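PDB 5UUJ: AlkZ from Streptomyces sahachiroi, which belongs to the AlkZ-like family of DNA glycosylases, which is placed in the helix-turn-helix clan. Local coordinates for residues M17-L22 against A269-A274; R118-L123 against A170-L175; V211-L216 against G246-E251; D288-G293 against V320-G325. All coordinates share one frame; numbering follows the deposited sequence.

Contact 1 (M17-L22 against A269-A274); sequences MQRQFL and AEELAA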
# COMPACT_ATOMS: atom_id res chain seq x y z
N MSE A 17 11.05 4.94 -10.22
CA MSE A 17 11.93 3.93 -9.65
C MSE A 17 13.03 4.55 -8.81
O MSE A 17 13.54 3.93 -7.88
CB MSE A 17 12.53 3.06 -10.75
CG MSE A 17 11.55 2.06 -11.31
SE MSE A 17 12.39 0.82 -12.55
CE MSE A 17 11.40 -0.79 -12.08
N GLN A 18 13.41 5.78 -9.13
CA GLN A 18 14.35 6.52 -8.31
C GLN A 18 13.67 6.89 -6.99
O GLN A 18 14.23 6.67 -5.91
CB GLN A 18 14.84 7.77 -9.05
CG GLN A 18 15.75 8.66 -8.22
CD GLN A 18 15.01 9.84 -7.61
OE1 GLN A 18 14.94 9.99 -6.39
NE2 GLN A 18 14.45 10.70 -8.47
N ARG A 19 12.45 7.41 -7.07
CA ARG A 19 11.72 7.81 -5.87
C ARG A 19 11.38 6.61 -4.98
O ARG A 19 11.30 6.76 -3.76
CB ARG A 19 10.44 8.55 -6.26
CG ARG A 19 10.66 9.83 -7.04
CD ARG A 19 11.33 10.90 -6.21
NE ARG A 19 10.52 11.30 -5.06
CZ ARG A 19 10.95 12.08 -4.07
NH1 ARG A 19 12.18 12.56 -4.08
NH2 ARG A 19 10.13 12.39 -3.07
N GLN A 20 11.20 5.44 -5.59
CA GLN A 20 10.77 4.25 -4.85
C GLN A 20 11.94 3.37 -4.40
O GLN A 20 11.74 2.22 -4.00
CB GLN A 20 9.82 3.41 -5.71
CG GLN A 20 8.48 4.08 -5.98
CD GLN A 20 7.58 3.23 -6.86
OE1 GLN A 20 7.59 2.00 -6.77
NE2 GLN A 20 6.81 3.89 -7.72
N PHE A 21 13.15 3.93 -4.46
CA PHE A 21 14.37 3.24 -4.01
C PHE A 21 14.66 1.96 -4.79
O PHE A 21 15.29 1.04 -4.26
CB PHE A 21 14.29 2.92 -2.52
CG PHE A 21 14.02 4.10 -1.64
CD1 PHE A 21 14.89 5.18 -1.63
CD2 PHE A 21 12.90 4.14 -0.82
CE1 PHE A 21 14.65 6.28 -0.82
CE2 PHE A 21 12.65 5.23 -0.01
CZ PHE A 21 13.53 6.30 -0.01
N LEU A 22 14.22 1.90 -6.04
CA LEU A 22 14.48 0.74 -6.89
C LEU A 22 15.76 0.90 -7.71
O LEU A 22 16.57 -0.03 -7.77
CB LEU A 22 13.29 0.48 -7.81
CG LEU A 22 12.05 -0.10 -7.12
CD1 LEU A 22 10.86 -0.14 -8.06
CD2 LEU A 22 12.32 -1.49 -6.57
N ALA A 269 9.24 18.78 -11.08
CA ALA A 269 9.07 18.96 -12.52
C ALA A 269 10.41 18.95 -13.26
O ALA A 269 10.58 18.20 -14.22
CB ALA A 269 8.33 20.26 -12.79
N GLU A 270 11.35 19.79 -12.82
CA GLU A 270 12.66 19.90 -13.47
C GLU A 270 13.43 18.59 -13.39
O GLU A 270 14.08 18.17 -14.35
CB GLU A 270 13.47 21.02 -12.84
CG GLU A 270 12.91 22.41 -13.10
CD GLU A 270 12.99 22.80 -14.57
OE1 GLU A 270 14.03 22.54 -15.20
OE2 GLU A 270 12.00 23.37 -15.08
N GLU A 271 13.36 17.95 -12.23
CA GLU A 271 14.00 16.67 -11.99
C GLU A 271 13.50 15.60 -12.96
O GLU A 271 14.30 14.83 -13.51
CB GLU A 271 13.74 16.24 -10.55
CG GLU A 271 14.40 14.96 -10.12
CD GLU A 271 14.17 14.66 -8.65
OE1 GLU A 271 13.31 13.81 -8.34
OE2 GLU A 271 14.83 15.29 -7.80
N LEU A 272 12.19 15.57 -13.17
CA LEU A 272 11.58 14.61 -14.09
C LEU A 272 12.06 14.84 -15.52
O LEU A 272 12.42 13.89 -16.22
CB LEU A 272 10.06 14.69 -14.02
CG LEU A 272 9.27 13.91 -15.07
CD1 LEU A 272 9.58 12.42 -14.99
CD2 LEU A 272 7.77 14.16 -14.92
N ALA A 273 12.06 16.09 -15.94
CA ALA A 273 12.45 16.45 -17.30
C ALA A 273 13.90 16.04 -17.61
O ALA A 273 14.24 15.77 -18.76
CB ALA A 273 12.27 17.95 -17.53
N ALA A 274 14.74 16.00 -16.58
CA ALA A 274 16.15 15.70 -16.75
C ALA A 274 16.45 14.21 -16.60
O ALA A 274 17.57 13.77 -16.83
CB ALA A 274 16.98 16.50 -15.76
O HOH W 1 14.33 12.70 -5.94
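Q18 and R19 meet E271 of the short helix 269-274 at the point where helix 9-19 is ended by a Schellman motif, and the small contact between them lies at the protein surface. Direct hydrogen bonding is slight: Q18 NE2 reaches E271 OE1 at 3.3 Å in a weak bond, and the amide and carboxylate planes are 78° apart. The two side chains arrive from opposite directions. Each sets off with CG anti to its backbone N, but Q18 then bends at chi2 whereas E271 stays extended.

Water does more of the joining. One molecule donates to Q18 OE1 and to E271 OE1, and accepts from R19 NH1 over 2.8 Å to the water oxygen, which lies in the guanidinium plane at its edge. A single water thereby ties together all three side chains.

The opposite charges of R19 and E271 lie too far apart for a salt bridge, and any attraction is probably diffuse: E271 OE1 is 4.6 Å from R19 NH1 and well out of the guanidinium plane. Both groups have firm partners nearby, R19 NE bonding to G217 O and E271 OE1 accepting from W15 NE1.

Backbone bonds finish the helix. F21, with positive phi, is the C-prime residue, and L22 N returns to M17 O at 2.8 Å. This turn sets R19 O over the centre of the F21 ring, 4.1 Å above its plane.

Contact 2 (R118-L123 against A170-L175); sequences RQVDEL and AWRGVL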
# COMPACT_ATOMS: atom_id res chain seq x y z
N ARG A 118 -25.31 4.08 13.44
CA ARG A 118 -25.37 4.44 14.85
C ARG A 118 -24.50 3.50 15.66
O ARG A 118 -23.74 3.92 16.53
CB ARG A 118 -26.82 4.40 15.37
CG ARG A 118 -26.97 4.76 16.84
CD ARG A 118 -26.79 6.25 17.07
NE ARG A 118 -26.47 6.56 18.47
CZ ARG A 118 -25.25 6.74 18.95
NH1 ARG A 118 -24.18 6.65 18.16
NH2 ARG A 118 -25.08 7.01 20.24
N GLN A 119 -24.60 2.21 15.35
CA GLN A 119 -23.86 1.18 16.06
C GLN A 119 -22.36 1.23 15.77
O GLN A 119 -21.55 0.87 16.62
CB GLN A 119 -24.41 -0.20 15.72
CG GLN A 119 -25.71 -0.52 16.44
CD GLN A 119 -26.37 -1.76 15.90
OE1 GLN A 119 -26.27 -2.07 14.72
NE2 GLN A 119 -27.06 -2.49 16.78
N VAL A 120 -21.99 1.67 14.57
CA VAL A 120 -20.58 1.83 14.24
C VAL A 120 -19.97 2.91 15.14
O VAL A 120 -18.86 2.74 15.65
CB VAL A 120 -20.37 2.19 12.75
CG1 VAL A 120 -18.93 2.63 12.48
CG2 VAL A 120 -20.72 1.01 11.86
N ASP A 121 -20.71 3.99 15.35
CA ASP A 121 -20.25 5.06 16.23
C ASP A 121 -20.08 4.56 17.65
O ASP A 121 -19.08 4.86 18.31
CB ASP A 121 -21.23 6.24 16.21
CG ASP A 121 -21.22 7.00 14.90
OD1 ASP A 121 -20.32 6.77 14.07
OD2 ASP A 121 -22.13 7.84 14.70
N GLU A 122 -21.06 3.80 18.13
CA GLU A 122 -21.00 3.24 19.48
C GLU A 122 -19.78 2.33 19.63
O GLU A 122 -19.07 2.39 20.64
CB GLU A 122 -22.28 2.46 19.80
CG GLU A 122 -23.52 3.33 19.90
CD GLU A 122 -24.79 2.51 20.00
OE1 GLU A 122 -24.71 1.27 20.02
OE2 GLU A 122 -25.88 3.11 20.06
N LEU A 123 -19.54 1.50 18.62
CA LEU A 123 -18.40 0.59 18.63
C LEU A 123 -17.09 1.35 18.62
O LEU A 123 -16.14 0.96 19.29
CB LEU A 123 -18.46 -0.34 17.43
CG LEU A 123 -19.53 -1.43 17.50
CD1 LEU A 123 -19.74 -2.02 16.12
CD2 LEU A 123 -19.15 -2.50 18.51
N ALA A 170 -10.63 1.25 12.23
CA ALA A 170 -9.24 1.46 11.84
C ALA A 170 -9.09 2.85 11.23
O ALA A 170 -8.19 3.60 11.59
CB ALA A 170 -8.78 0.39 10.87
N TRP A 171 -10.00 3.19 10.33
CA TRP A 171 -9.96 4.47 9.64
C TRP A 171 -10.14 5.65 10.60
O TRP A 171 -9.62 6.73 10.35
CB TRP A 171 -11.04 4.52 8.55
CG TRP A 171 -10.80 3.58 7.42
CD1 TRP A 171 -9.64 2.92 7.12
CD2 TRP A 171 -11.75 3.18 6.43
NE1 TRP A 171 -9.81 2.14 6.01
CE2 TRP A 171 -11.10 2.28 5.56
CE3 TRP A 171 -13.09 3.50 6.18
CZ2 TRP A 171 -11.74 1.70 4.47
CZ3 TRP A 171 -13.72 2.93 5.10
CH2 TRP A 171 -13.05 2.04 4.25
N ARG A 172 -10.88 5.43 11.68
CA ARG A 172 -11.09 6.48 12.67
C ARG A 172 -9.95 6.52 13.69
O ARG A 172 -9.88 7.42 14.52
CB ARG A 172 -12.43 6.28 13.39
CG ARG A 172 -13.58 6.96 12.66
CD ARG A 172 -14.93 6.37 13.04
NE ARG A 172 -16.03 7.17 12.50
CZ ARG A 172 -17.31 7.00 12.81
NH1 ARG A 172 -17.67 6.06 13.67
NH2 ARG A 172 -18.22 7.78 12.26
N GLY A 173 -9.05 5.54 13.61
CA GLY A 173 -7.85 5.53 14.42
C GLY A 173 -8.02 5.03 15.84
O GLY A 173 -7.23 5.39 16.71
N VAL A 174 -9.02 4.18 16.07
CA VAL A 174 -9.26 3.64 17.41
C VAL A 174 -8.77 2.20 17.54
O VAL A 174 -8.87 1.61 18.61
CB VAL A 174 -10.75 3.71 17.80
CG1 VAL A 174 -11.24 5.15 17.80
CG2 VAL A 174 -11.61 2.85 16.88
N LEU A 175 -8.24 1.63 16.46
CA LEU A 175 -7.63 0.31 16.55
C LEU A 175 -6.56 0.09 15.49
O LEU A 175 -6.59 0.67 14.41
CB LEU A 175 -8.69 -0.80 16.47
CG LEU A 175 -9.42 -1.18 15.17
CD1 LEU A 175 -8.58 -1.99 14.21
CD2 LEU A 175 -10.66 -1.99 15.54
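D121 OD1 is gripped by two nitrogens of one guanidinium group: R172 NH1 comes to 2.8 Å of D121 OD1, and R172 NH2 to 3.0 Å of the same oxygen. This is an end-on salt bridge in which both donors converge on a single carboxylate atom, unlike the paired arrangement that uses both oxygens. Sharing one acceptor costs some straightness, with N-H...O angles of 146° and 137°. OD1 lies close to the guanidinium plane, at its edge; NH1 meets it on the anti side and NH2 on the syn side, and the carboxylate is turned 34° against the guanidinium.

The reach across the gap comes chiefly from R172, whose chain is extended from CG to NE. D121 starts out pointing away from its partner, but CG lies anti to the carbonyl carbon, which brings the carboxylate back toward the arginine. NH1 has a further acceptor in T124 OG1, one turn along from V120, so the guanidinium is held by two residues of the same helix. V120 CG1 packs obliquely against the guanidinium, 3.8 Å from R172 NH1.

R172 stands at the C-terminal end of helix 162-172, where G173 takes up the positive phi of a Schellman motif and G173 N bonds back to A170 O. The contact joins this helix end to the early turns of helix 117-130; nearby, V120 packs on P168 and L123 on V165 of helix 162-172, while the R172 side chain also touches W104 of a loop.

Contact 3 (V211-L216 against G246-E251); sequences VIKAYL and GDMGDE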
# COMPACT_ATOMS: atom_id res chain seq x y z
N VAL A 211 -1.64 13.85 1.62
CA VAL A 211 -1.75 12.54 0.99
C VAL A 211 -1.42 12.64 -0.49
O VAL A 211 -0.67 11.83 -1.02
CB VAL A 211 -3.16 11.94 1.20
CG1 VAL A 211 -3.33 10.63 0.44
CG2 VAL A 211 -3.43 11.73 2.68
N ILE A 212 -1.97 13.66 -1.15
CA ILE A 212 -1.73 13.87 -2.57
C ILE A 212 -0.24 14.09 -2.83
O ILE A 212 0.33 13.53 -3.77
CB ILE A 212 -2.55 15.06 -3.11
CG1 ILE A 212 -4.04 14.71 -3.09
CG2 ILE A 212 -2.13 15.43 -4.54
CD1 ILE A 212 -4.96 15.89 -3.32
N LYS A 213 0.39 14.91 -1.99
CA LYS A 213 1.83 15.16 -2.09
C LYS A 213 2.62 13.87 -1.99
O LYS A 213 3.50 13.60 -2.80
CB LYS A 213 2.29 16.12 -0.98
CG LYS A 213 2.57 17.54 -1.45
CD LYS A 213 3.41 18.32 -0.44
CE LYS A 213 4.83 17.76 -0.33
NZ LYS A 213 5.73 18.63 0.48
N ALA A 214 2.31 13.07 -0.97
CA ALA A 214 2.99 11.81 -0.74
C ALA A 214 2.79 10.86 -1.92
O ALA A 214 3.73 10.20 -2.36
CB ALA A 214 2.50 11.16 0.55
N TYR A 215 1.56 10.80 -2.43
CA TYR A 215 1.25 9.91 -3.54
C TYR A 215 2.02 10.29 -4.80
O TYR A 215 2.68 9.45 -5.41
CB TYR A 215 -0.25 9.92 -3.84
CG TYR A 215 -0.61 9.04 -5.01
CD1 TYR A 215 -0.75 7.67 -4.86
CD2 TYR A 215 -0.79 9.58 -6.27
CE1 TYR A 215 -1.06 6.86 -5.93
CE2 TYR A 215 -1.11 8.78 -7.36
CZ TYR A 215 -1.24 7.42 -7.18
OH TYR A 215 -1.54 6.63 -8.26
N LEU A 216 1.94 11.56 -5.19
CA LEU A 216 2.60 12.03 -6.41
C LEU A 216 4.12 11.95 -6.29
O LEU A 216 4.82 11.86 -7.30
CB LEU A 216 2.18 13.47 -6.71
CG LEU A 216 0.72 13.71 -7.09
CD1 LEU A 216 0.48 15.18 -7.35
CD2 LEU A 216 0.31 12.88 -8.31
N GLY A 246 -7.34 21.38 -6.84
CA GLY A 246 -7.40 22.76 -7.28
C GLY A 246 -6.81 23.73 -6.28
O GLY A 246 -6.13 24.68 -6.65
N ASP A 247 -7.08 23.49 -5.00
CA ASP A 247 -6.62 24.39 -3.94
C ASP A 247 -5.11 24.33 -3.75
O ASP A 247 -4.53 25.21 -3.12
CB ASP A 247 -7.32 24.05 -2.62
CG ASP A 247 -8.79 24.42 -2.62
OD1 ASP A 247 -9.23 25.16 -3.52
OD2 ASP A 247 -9.51 23.96 -1.71
N MSE A 248 -4.48 23.29 -4.29
CA MSE A 248 -3.03 23.19 -4.20
C MSE A 248 -2.38 24.18 -5.17
O MSE A 248 -1.27 24.65 -4.92
CB MSE A 248 -2.57 21.77 -4.49
CG MSE A 248 -2.96 20.78 -3.40
SE MSE A 248 -2.40 18.95 -3.77
CE MSE A 248 -0.49 19.14 -3.46
N GLY A 249 -3.08 24.52 -6.24
CA GLY A 249 -2.61 25.53 -7.18
C GLY A 249 -1.30 25.17 -7.85
O GLY A 249 -1.14 24.05 -8.34
N ASP A 250 -0.36 26.11 -7.87
CA ASP A 250 0.90 25.91 -8.59
C ASP A 250 1.88 25.03 -7.82
O ASP A 250 3.04 24.91 -8.20
CB ASP A 250 1.55 27.27 -8.91
CG ASP A 250 1.69 28.17 -7.70
OD1 ASP A 250 1.77 27.64 -6.57
OD2 ASP A 250 1.74 29.40 -7.88
N GLU A 251 1.41 24.40 -6.74
CA GLU A 251 2.16 23.32 -6.10
C GLU A 251 2.17 22.11 -7.03
O GLU A 251 3.00 21.21 -6.88
CB GLU A 251 1.55 22.94 -4.75
CG GLU A 251 2.35 23.41 -3.55
CD GLU A 251 1.49 23.49 -2.29
OE1 GLU A 251 0.60 22.63 -2.13
OE2 GLU A 251 1.70 24.41 -1.48
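I212 and the selenomethionine M248 form the tight half of this contact, and M248 supplies about half of the buried surface, more than any other residue. The selenium settles against the beta-branched side of the isoleucine: M248 SE is 3.6 Å from I212 CG2, with I212 CB and I212 CD1 only slightly farther off. With CG1 anti to the carbonyl carbon, I212 turns CG2 along the direction anti to its backbone N, where it faces the selenium. M248 runs straight through chi2 and then bends at chi3 (73°), which turns its methyl group toward K213.

The looser half begins at that methyl. M248 CE lies 4.0 Å from K213 CG, touching the aliphatic part of a lysine that is otherwise exposed. K213 NZ has a long, weak ion pair with E267, and no hydrogen bond crosses between the two segments. M248 thus spans the contact from a buried side to a solvent side.

Helix 238-248 ends here, G249 leaving it with positive phi before a short 3-10 turn leads to strand 252-257. Helices 204-219, 224-232 and 238-248 followed by the strand pair 252-257 and 260-265 have the order of a winged helix-turn-helix, consistent with the clan. I212 also packs on W244 and F245 of helix 238-248 and on F227 of helix 224-232, at the junction of the three helices.

Contact 4 (D288-G293 against V320-G325); sequences DQYLLG and VVVKDG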
# COMPACT_ATOMS: atom_id res chain seq x y z
N ASP A 288 3.42 -5.59 -5.27
CA ASP A 288 4.40 -4.53 -5.10
C ASP A 288 3.81 -3.16 -5.40
O ASP A 288 3.02 -2.99 -6.34
CB ASP A 288 5.62 -4.76 -5.98
CG ASP A 288 6.77 -3.84 -5.61
OD1 ASP A 288 7.47 -4.14 -4.63
OD2 ASP A 288 6.96 -2.80 -6.29
N GLN A 289 4.20 -2.18 -4.59
CA GLN A 289 3.71 -0.82 -4.70
C GLN A 289 4.02 -0.17 -6.05
O GLN A 289 3.30 0.73 -6.48
CB GLN A 289 4.29 0.04 -3.58
CG GLN A 289 3.70 -0.25 -2.20
CD GLN A 289 2.21 0.06 -2.12
OE1 GLN A 289 1.81 1.22 -2.09
NE2 GLN A 289 1.39 -0.99 -2.10
N TYR A 290 5.08 -0.62 -6.72
CA TYR A 290 5.39 -0.08 -8.05
C TYR A 290 4.20 -0.30 -8.98
O TYR A 290 3.91 0.53 -9.84
CB TYR A 290 6.64 -0.74 -8.64
CG TYR A 290 6.97 -0.19 -10.01
CD1 TYR A 290 7.63 1.02 -10.16
CD2 TYR A 290 6.59 -0.88 -11.16
CE1 TYR A 290 7.91 1.53 -11.42
CE2 TYR A 290 6.87 -0.38 -12.41
CZ TYR A 290 7.53 0.83 -12.54
OH TYR A 290 7.81 1.33 -13.79
N LEU A 291 3.51 -1.41 -8.77
CA LEU A 291 2.32 -1.75 -9.53
C LEU A 291 1.06 -1.12 -8.96
O LEU A 291 0.25 -0.54 -9.69
CB LEU A 291 2.13 -3.27 -9.57
CG LEU A 291 2.28 -4.00 -10.90
CD1 LEU A 291 2.01 -5.47 -10.70
CD2 LEU A 291 1.35 -3.43 -11.96
N LEU A 292 0.89 -1.24 -7.64
CA LEU A 292 -0.36 -0.86 -6.99
C LEU A 292 -0.55 0.65 -6.90
O LEU A 292 -1.67 1.13 -6.78
CB LEU A 292 -0.44 -1.47 -5.59
CG LEU A 292 -0.45 -3.00 -5.51
CD1 LEU A 292 -0.70 -3.43 -4.07
CD2 LEU A 292 -1.49 -3.62 -6.44
N GLY A 293 0.55 1.39 -6.97
CA GLY A 293 0.47 2.84 -6.96
C GLY A 293 -0.36 3.34 -8.13
O GLY A 293 -1.46 3.86 -7.94
N VAL A 320 6.40 -9.69 -10.48
CA VAL A 320 6.50 -9.28 -11.87
C VAL A 320 7.94 -9.01 -12.30
O VAL A 320 8.79 -8.62 -11.50
CB VAL A 320 5.67 -8.01 -12.15
CG1 VAL A 320 4.18 -8.33 -12.10
CG2 VAL A 320 6.01 -6.89 -11.17
N VAL A 321 8.17 -9.25 -13.59
CA VAL A 321 9.41 -8.86 -14.25
C VAL A 321 9.19 -7.50 -14.90
O VAL A 321 8.35 -7.37 -15.79
CB VAL A 321 9.83 -9.88 -15.32
CG1 VAL A 321 11.20 -9.53 -15.90
CG2 VAL A 321 9.83 -11.29 -14.74
N VAL A 322 9.93 -6.50 -14.44
CA VAL A 322 9.85 -5.17 -15.02
C VAL A 322 11.06 -4.91 -15.91
O VAL A 322 12.20 -5.00 -15.47
CB VAL A 322 9.76 -4.09 -13.93
CG1 VAL A 322 9.57 -2.72 -14.55
CG2 VAL A 322 8.62 -4.39 -12.97
N LYS A 323 10.79 -4.59 -17.18
CA LYS A 323 11.84 -4.24 -18.13
C LYS A 323 11.57 -2.86 -18.72
O LYS A 323 10.52 -2.62 -19.32
CB LYS A 323 11.93 -5.28 -19.25
CG LYS A 323 12.96 -4.93 -20.32
CD LYS A 323 13.28 -6.11 -21.22
CE LYS A 323 14.39 -5.78 -22.21
NZ LYS A 323 14.00 -4.71 -23.17
N ASP A 324 12.53 -1.96 -18.56
CA ASP A 324 12.40 -0.57 -19.00
C ASP A 324 11.16 0.08 -18.40
O ASP A 324 10.55 0.95 -19.02
CB ASP A 324 12.35 -0.49 -20.53
CG ASP A 324 13.56 -1.12 -21.20
OD1 ASP A 324 14.59 -1.32 -20.51
OD2 ASP A 324 13.49 -1.42 -22.41
N GLY A 325 10.78 -0.35 -17.19
CA GLY A 325 9.67 0.25 -16.47
C GLY A 325 8.33 -0.43 -16.68
O GLY A 325 7.37 -0.16 -15.95
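V320 opens strand 320-323, which forms a hairpin with strand 326-334 and packs against the short N-capped helix 289-292, and it meets L291 of that helix. The two side chains reach toward each other tip to tip, V320 CG1 lying 3.9 Å from L291 CD1. L291 attains this with an unusual chi1 of -113°, away from the staggered positions, followed by an extended chi2.

Two residues on, V322 again directs its side chain toward the helix, as the alternation of a strand requires. V322 CG1 comes within 4.2 Å of Y290 CE2, an oblique approach to the ring. M17 and L284 also pack on V322, which embeds this part of the contact in the core.

D324 and G325 form the two-residue turn of the hairpin, both with positive phi and with backbone angles close to those of a type I' turn. Here the apolar contact gives way to a polar one: Y290 OH donates to G325 O at 2.7 Å. The hydroxyl lies in the carbonyl plane on a lone pair, with a C=O...O angle of 118°, and the carbonyl oxygen in turn lies in the plane of the ring, at its edge. The tyrosine, its ring swung to the far side of CB from the main-chain nitrogen, spans from the helix and bonds to the hairpin's turn.

At the helix start D288 provides the N-cap. Its OD1 forms a salt bridge with R55, while OD2 accepts from Y290 N at 2.9 Å, from above the carboxylate plane.

How the contacts relate
From the N terminus, helix 9-19 opens contact 1, which closes the longest loop by meeting helix 269-274. Contacts 2 and 3 both fall within that loop and follow one another: contact 2 joins helices 117-130 and 162-172, and contact 3 then joins helices 204-219 and 238-248. Contact 4 begins after contact 1 has closed and ties helix 289-292 to a hairpin of the mixed sheet. No loops cross. In space, contacts 1 and 4 touch through M17, Q20 and L22 against Y290 and V322, and a probable hydrogen bond from Y215 to G293 links contacts 3 and 4. Contact 2 touches none of the others, its centre about 39 Å from that of contact 1.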